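Local coordinates for protein alpha-galactosidase (Thermus thermophilus, PDB 6LCJ) that probably hydrolyses terminal alpha-galactosyl residues from galactosides, as a hexameric glycosidase of family GH36, at residues G31-V36 / L123-G128. Numbering follows the deposited sequence.
Sequences GREVRV and LGRYAG
Strands 33-36 and 123-126 are antiparallel neighbours in one sheet of the N-terminal beta-sandwich, their axes 172° apart. The hydrogen-bonded pair V34-G124 fixes the register through V34 N to G124 O and G124 N to V34 O, both 2.9 Å. The non-hydrogen-bonded pairs flanking it, E33-R125 and R35-L123, put their side chains on one face, where a salt-bridge network forms. E33 reaches out with CG anti to its backbone N (chi1 -168°) and divides its carboxylate. R35 grips OE2 side-on, with NE and NH2 each 3.1 Å from E33 OE2 and the oxygen in its guanidinium plane. R125, alongside E33, bends at chi3 (-64°) so that its NE meets E33 OE1 at 3.2 Å from above the carboxylate plane. L123 runs alongside R35, its CD1 3.4 Å from R35 NE. An alanine at E33 would remove the shared carboxylate and would probably leave the two arginines repelling each other. G257 of a second subunit packs on this face, placing the network at a hexamer interface. V34 instead faces L106 of the other sheet. At the strand's end, Y126 O lies over one face of the R32 guanidinium, while beyond it R32 NH2 donates to A127 O at 3.0 Å.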
ATOM      1  N   GLY E  31      -5.834 -19.539 -38.126  1.00 37.43           N
ATOM      2  CA  GLY E  31      -5.655 -19.848 -36.724  1.00 38.35           C
ATOM      3  C   GLY E  31      -6.175 -18.811 -35.761  1.00 36.61           C
ATOM      4  O   GLY E  31      -6.045 -17.605 -35.994  1.00 40.37           O
ATOM      5  N   ARG E  32      -6.771 -19.277 -34.665  1.00 33.94           N
ATOM      6  CA  ARG E  32      -7.181 -18.364 -33.607  1.00 36.03           C
ATOM      7  C   ARG E  32      -6.007 -17.520 -33.134  1.00 39.27           C
ATOM      8  O   ARG E  32      -6.158 -16.322 -32.874  1.00 41.22           O
ATOM      9  CB  ARG E  32      -7.794 -19.141 -32.442  1.00 35.55           C
ATOM     10  CG  ARG E  32      -8.875 -18.369 -31.697  1.00 50.74           C
ATOM     11  CD  ARG E  32      -8.962 -18.782 -30.234  1.00 58.45           C
ATOM     12  NE  ARG E  32      -9.661 -17.792 -29.412  1.00 64.31           N
ATOM     13  CZ  ARG E  32      -9.144 -17.236 -28.311  1.00 66.88           C
ATOM     14  NH1 ARG E  32      -7.924 -17.567 -27.906  1.00 57.04           N
ATOM     15  NH2 ARG E  32      -9.841 -16.341 -27.616  1.00 60.86           N
ATOM     16  N   GLU E  33      -4.824 -18.118 -33.036  1.00 37.45           N
ATOM     17  CA  GLU E  33      -3.622 -17.373 -32.700  1.00 37.32           C
ATOM     18  C   GLU E  33      -2.524 -17.714 -33.692  1.00 36.69           C
ATOM     19  O   GLU E  33      -2.325 -18.886 -34.018  1.00 40.47           O
ATOM     20  CB  GLU E  33      -3.143 -17.657 -31.275  1.00 33.23           C
ATOM     21  CG  GLU E  33      -2.080 -16.663 -30.854  1.00 39.53           C
ATOM     22  CD  GLU E  33      -1.618 -16.845 -29.433  1.00 46.63           C
ATOM     23  OE1 GLU E  33      -2.477 -17.001 -28.528  1.00 46.80           O
ATOM     24  OE2 GLU E  33      -0.384 -16.841 -29.230  1.00 45.85           O
ATOM     25  N   VAL E  34      -1.828 -16.692 -34.181  1.00 35.47           N
ATOM     26  CA  VAL E  34      -0.728 -16.884 -35.112  1.00 35.38           C
ATOM     27  C   VAL E  34       0.453 -16.058 -34.630  1.00 32.47           C
ATOM     28  O   VAL E  34       0.290 -15.003 -34.011  1.00 33.46           O
ATOM     29  CB  VAL E  34      -1.105 -16.518 -36.570  1.00 38.76           C
ATOM     30  CG1 VAL E  34      -2.264 -17.394 -37.060  1.00 35.09           C
ATOM     31  CG2 VAL E  34      -1.447 -15.043 -36.700  1.00 34.01           C
ATOM     32  N   ARG E  35       1.653 -16.564 -34.889  1.00 36.02           N
ATOM     33  CA  ARG E  35       2.879 -15.918 -34.458  1.00 38.24           C
ATOM     34  C   ARG E  35       3.793 -15.793 -35.660  1.00 36.99           C
ATOM     35  O   ARG E  35       4.068 -16.788 -36.329  1.00 38.71           O
ATOM     36  CB  ARG E  35       3.558 -16.709 -33.339  1.00 35.83           C
ATOM     37  CG  ARG E  35       2.678 -16.875 -32.123  1.00 32.57           C
ATOM     38  CD  ARG E  35       3.489 -17.086 -30.866  1.00 36.40           C
ATOM     39  NE  ARG E  35       2.621 -17.098 -29.700  1.00 37.20           N
ATOM     40  CZ  ARG E  35       2.991 -17.486 -28.489  1.00 37.96           C
ATOM     41  NH1 ARG E  35       4.230 -17.910 -28.282  1.00 35.35           N
ATOM     42  NH2 ARG E  35       2.115 -17.453 -27.488  1.00 35.68           N
ATOM     43  N   VAL E  36       4.246 -14.578 -35.938  1.00 34.45           N
ATOM     44  CA  VAL E  36       5.124 -14.302 -37.065  1.00 35.22           C
ATOM     45  C   VAL E  36       6.371 -13.639 -36.509  1.00 36.34           C
ATOM     46  O   VAL E  36       6.268 -12.694 -35.718  1.00 37.64           O
ATOM     47  CB  VAL E  36       4.441 -13.402 -38.113  1.00 37.04           C
ATOM     48  CG1 VAL E  36       5.404 -13.064 -39.228  1.00 36.30           C
ATOM     49  CG2 VAL E  36       3.189 -14.067 -38.666  1.00 33.41           C
ATOM     50  N   LEU E 123       2.037 -10.996 -33.059  1.00 32.51           N
ATOM     51  CA  LEU E 123       1.132 -12.034 -32.584  1.00 31.99           C
ATOM     52  C   LEU E 123      -0.305 -11.607 -32.861  1.00 38.77           C
ATOM     53  O   LEU E 123      -0.769 -10.590 -32.335  1.00 39.42           O
ATOM     54  CB  LEU E 123       1.357 -12.305 -31.094  1.00 32.91           C
ATOM     55  CG  LEU E 123       0.653 -13.522 -30.480  1.00 30.94           C
ATOM     56  CD1 LEU E 123       1.374 -13.984 -29.226  1.00 33.31           C
ATOM     57  CD2 LEU E 123      -0.781 -13.178 -30.140  1.00 31.69           C
ATOM     58  N   GLY E 124      -1.016 -12.402 -33.659  1.00 32.44           N
ATOM     59  CA  GLY E 124      -2.416 -12.156 -33.944  1.00 30.61           C
ATOM     60  C   GLY E 124      -3.297 -13.100 -33.150  1.00 34.26           C
ATOM     61  O   GLY E 124      -3.037 -14.302 -33.088  1.00 34.81           O
ATOM     62  N   ARG E 125      -4.340 -12.542 -32.541  1.00 32.91           N
ATOM     63  CA  ARG E 125      -5.221 -13.306 -31.669  1.00 33.04           C
ATOM     64  C   ARG E 125      -6.666 -12.909 -31.929  1.00 32.76           C
ATOM     65  O   ARG E 125      -7.048 -11.760 -31.698  1.00 31.72           O
ATOM     66  CB  ARG E 125      -4.862 -13.089 -30.198  1.00 33.53           C
ATOM     67  CG  ARG E 125      -5.694 -13.939 -29.242  1.00 36.40           C
ATOM     68  CD  ARG E 125      -5.250 -13.780 -27.811  1.00 31.78           C
ATOM     69  NE  ARG E 125      -3.894 -14.274 -27.630  1.00 37.59           N
ATOM     70  CZ  ARG E 125      -3.115 -13.933 -26.614  1.00 40.91           C
ATOM     71  NH1 ARG E 125      -3.566 -13.088 -25.692  1.00 35.98           N
ATOM     72  NH2 ARG E 125      -1.890 -14.433 -26.526  1.00 40.76           N
ATOM     73  N   TYR E 126      -7.465 -13.862 -32.401  1.00 32.91           N
ATOM     74  CA  TYR E 126      -8.900 -13.660 -32.527  1.00 33.87           C
ATOM     75  C   TYR E 126      -9.552 -13.778 -31.155  1.00 34.41           C
ATOM     76  O   TYR E 126      -9.205 -14.654 -30.365  1.00 39.50           O
ATOM     77  CB  TYR E 126      -9.503 -14.680 -33.496  1.00 37.22           C
ATOM     78  CG  TYR E 126      -9.456 -14.259 -34.960  1.00 34.69           C
ATOM     79  CD1 TYR E 126     -10.371 -13.349 -35.481  1.00 31.75           C
ATOM     80  CD2 TYR E 126      -8.500 -14.780 -35.818  1.00 32.31           C
ATOM     81  CE1 TYR E 126     -10.321 -12.958 -36.825  1.00 28.73           C
ATOM     82  CE2 TYR E 126      -8.444 -14.401 -37.151  1.00 32.31           C
ATOM     83  CZ  TYR E 126      -9.352 -13.493 -37.648  1.00 31.56           C
ATOM     84  OH  TYR E 126      -9.286 -13.140 -38.969  1.00 31.08           O
ATOM     85  N   ALA E 127     -10.487 -12.876 -30.865  1.00 37.63           N
ATOM     86  CA  ALA E 127     -11.133 -12.877 -29.554  1.00 44.63           C
ATOM     87  C   ALA E 127     -12.196 -13.971 -29.455  1.00 51.86           C
ATOM     88  O   ALA E 127     -12.210 -14.755 -28.497  1.00 48.97           O
ATOM     89  CB  ALA E 127     -11.742 -11.504 -29.267  1.00 37.31           C
ATOM     90  N   GLY E 128     -13.095 -14.037 -30.431  1.00 47.12           N
ATOM     91  CA  GLY E 128     -14.053 -15.120 -30.477  1.00 52.15           C
ATOM     92  C   GLY E 128     -13.572 -16.300 -31.300  1.00 54.68           C
ATOM     93  O   GLY E 128     -12.514 -16.877 -31.027  1.00 57.68           O
TER